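Local structure of Alr2269 protein (Nostoc sp., 3MC9) at residues E59-V64 against T95-Q100. The protein probably takes part in inserting and assembling beta-barrel proteins in the outer membrane, as an Omp85-family protein with periplasmic POTRA domains. Residues are numbered along the deposited sequence; the frame is centred on the assembly and turned at random.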
loop_
_atom_site.group_PDB
_atom_site.type_symbol
_atom_site.label_atom_id
_atom_site.label_comp_id
_atom_site.label_asym_id
_atom_site.label_seq_id
_atom_site.Cartn_x
_atom_site.Cartn_y
_atom_site.Cartn_z
ATOM N N GLU A 59 15.969 17.955 -15.758
ATOM C CA GLU A 59 16.517 17.299 -14.559
ATOM C C GLU A 59 17.898 16.657 -14.759
ATOM O O GLU A 59 18.075 15.864 -15.679
ATOM C CB GLU A 59 15.559 16.203 -14.080
ATOM C CG GLU A 59 14.579 16.630 -13.015
ATOM C CD GLU A 59 13.792 15.460 -12.488
ATOM O OE1 GLU A 59 13.695 14.448 -13.201
ATOM O OE2 GLU A 59 13.268 15.547 -11.358
ATOM N N PRO A 60 18.860 16.940 -13.864
ATOM C CA PRO A 60 20.151 16.268 -14.031
ATOM C C PRO A 60 20.068 14.756 -13.851
ATOM O O PRO A 60 19.210 14.243 -13.119
ATOM C CB PRO A 60 21.039 16.871 -12.933
ATOM C CG PRO A 60 20.285 17.997 -12.348
ATOM C CD PRO A 60 18.826 17.773 -12.650
ATOM N N ARG A 61 20.976 14.063 -14.517
ATOM C CA ARG A 61 21.032 12.615 -14.493
ATOM C C ARG A 61 22.335 12.147 -13.938
ATOM O O ARG A 61 23.339 12.796 -14.142
ATOM C CB ARG A 61 20.964 12.097 -15.896
ATOM C CG ARG A 61 19.686 12.382 -16.483
ATOM C CD ARG A 61 19.765 12.417 -17.932
ATOM N NE ARG A 61 18.522 12.971 -18.426
ATOM C CZ ARG A 61 18.025 12.733 -19.622
ATOM N NH1 ARG A 61 18.676 11.943 -20.478
ATOM N NH2 ARG A 61 16.865 13.283 -19.945
ATOM N N VAL A 62 22.304 10.990 -13.291
ATOM C CA VAL A 62 23.490 10.346 -12.789
ATOM C C VAL A 62 23.407 8.908 -13.209
ATOM O O VAL A 62 22.327 8.316 -13.220
ATOM C CB VAL A 62 23.550 10.297 -11.241
ATOM C CG1 VAL A 62 24.936 10.689 -10.757
ATOM C CG2 VAL A 62 22.482 11.139 -10.614
ATOM N N LEU A 63 24.555 8.333 -13.522
ATOM C CA LEU A 63 24.601 6.932 -13.880
ATOM C C LEU A 63 24.367 6.144 -12.621
ATOM O O LEU A 63 24.789 6.559 -11.541
ATOM C CB LEU A 63 25.957 6.575 -14.489
ATOM C CG LEU A 63 26.094 5.111 -14.908
ATOM C CD1 LEU A 63 25.346 4.881 -16.219
ATOM C CD2 LEU A 63 27.551 4.766 -15.039
ATOM N N VAL A 64 23.660 5.030 -12.739
ATOM C CA VAL A 64 23.380 4.205 -11.581
ATOM C C VAL A 64 24.291 3.000 -11.697
ATOM O O VAL A 64 24.282 2.331 -12.728
ATOM C CB VAL A 64 21.896 3.783 -11.502
ATOM C CG1 VAL A 64 21.700 2.632 -10.484
ATOM C CG2 VAL A 64 21.022 4.975 -11.115
ATOM N N THR A 95 21.026 5.731 -16.486
ATOM C CA THR A 95 20.907 6.895 -15.629
ATOM C C THR A 95 19.588 6.865 -14.861
ATOM O O THR A 95 18.699 6.035 -15.108
ATOM C CB THR A 95 20.977 8.223 -16.394
ATOM O OG1 THR A 95 20.078 8.185 -17.496
ATOM C CG2 THR A 95 22.389 8.513 -16.869
ATOM N N THR A 96 19.487 7.765 -13.894
ATOM C CA THR A 96 18.226 8.002 -13.230
ATOM C C THR A 96 18.215 9.449 -12.841
ATOM O O THR A 96 19.220 10.149 -12.967
ATOM C CB THR A 96 17.988 7.073 -11.995
ATOM O OG1 THR A 96 16.596 7.075 -11.658
ATOM C CG2 THR A 96 18.799 7.500 -10.776
ATOM N N THR A 97 17.051 9.883 -12.384
ATOM C CA THR A 97 16.807 11.262 -12.026
ATOM C C THR A 97 15.991 11.220 -10.752
ATOM O O THR A 97 15.494 10.164 -10.336
ATOM C CB THR A 97 15.970 12.018 -13.081
ATOM O OG1 THR A 97 14.645 11.472 -13.117
ATOM C CG2 THR A 97 16.594 11.937 -14.493
ATOM N N ARG A 98 15.851 12.392 -10.166
ATOM C CA ARG A 98 15.103 12.604 -8.952
ATOM C C ARG A 98 13.662 12.126 -9.131
ATOM O O ARG A 98 13.156 11.316 -8.345
ATOM C CB ARG A 98 15.142 14.107 -8.623
ATOM C CG ARG A 98 14.622 14.463 -7.253
ATOM C CD ARG A 98 14.084 15.894 -7.220
ATOM N NE ARG A 98 12.880 16.037 -8.038
ATOM C CZ ARG A 98 11.666 15.573 -7.720
ATOM N NH1 ARG A 98 11.447 14.907 -6.584
ATOM N NH2 ARG A 98 10.655 15.761 -8.561
ATOM N N SER A 99 13.032 12.606 -10.193
ATOM C CA SER A 99 11.656 12.274 -10.495
ATOM C C SER A 99 11.477 10.806 -10.797
ATOM O O SER A 99 10.471 10.209 -10.409
ATOM C CB SER A 99 11.172 13.070 -11.700
ATOM O OG SER A 99 11.268 14.450 -11.425
ATOM N N GLN A 100 12.436 10.227 -11.511
ATOM C CA GLN A 100 12.350 8.826 -11.841
ATOM C C GLN A 100 12.383 8.004 -10.562
ATOM O O GLN A 100 11.669 7.018 -10.448
ATOM C CB GLN A 100 13.460 8.391 -12.788
ATOM C CG GLN A 100 13.363 6.926 -13.179
ATOM C CD GLN A 100 12.057 6.615 -13.884
ATOM O OE1 GLN A 100 11.136 6.002 -13.309
ATOM N NE2 GLN A 100 11.953 7.066 -15.122
HETATM O O HOH W 1 13.055 12.905 -15.011
HETATM O O HOH W 2 17.688 14.831 -11.079
HETATM O O HOH W 3 21.036 9.821 -19.867
#
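Val62 and Thr96 form an antiparallel hydrogen-bonded pair: Val62 N gives to Thr96 O at 3.2 Å, and Thr96 N returns a bond to Val62 O at 3.0 Å. Thr96 O takes a CA-H contact from Arg61, and Val62 O one from Thr95. Packing is tight on the inner side, where Val64 CG2 presses on Thr96 CG2 at 3.4 Å, closer than usual. Thr96 OG1, anti to its backbone N (chi1 -162°), bonds to Thr90 OG1; CG2 thereby stands between N and the carbonyl carbon, against Val64. The other side, lined by Arg61, Thr95 and Thr97, is looser and bridged by water. Arg61 CG lies alongside Thr97 CG2 at 3.7 Å, and one water joins Arg61 NH1 to Thr95 OG1. Thr97 is the helix N-cap, its OG1 accepting from Gln100 N at 3.0 Å; a second water links it to Glu59 OE1. Glu59 reaches the first helical turn, but its OE2 is less surely placed, so the long, weak salt bridge to Arg98 NE is doubtful. Strand 95-96 edges the POTRA domain's four-stranded mixed sheet and leads through Thr97 into helix 98-110; strand 62-71 lies between it and strand 127-136, where Val62 touches Val128 and Val64 touches Val130.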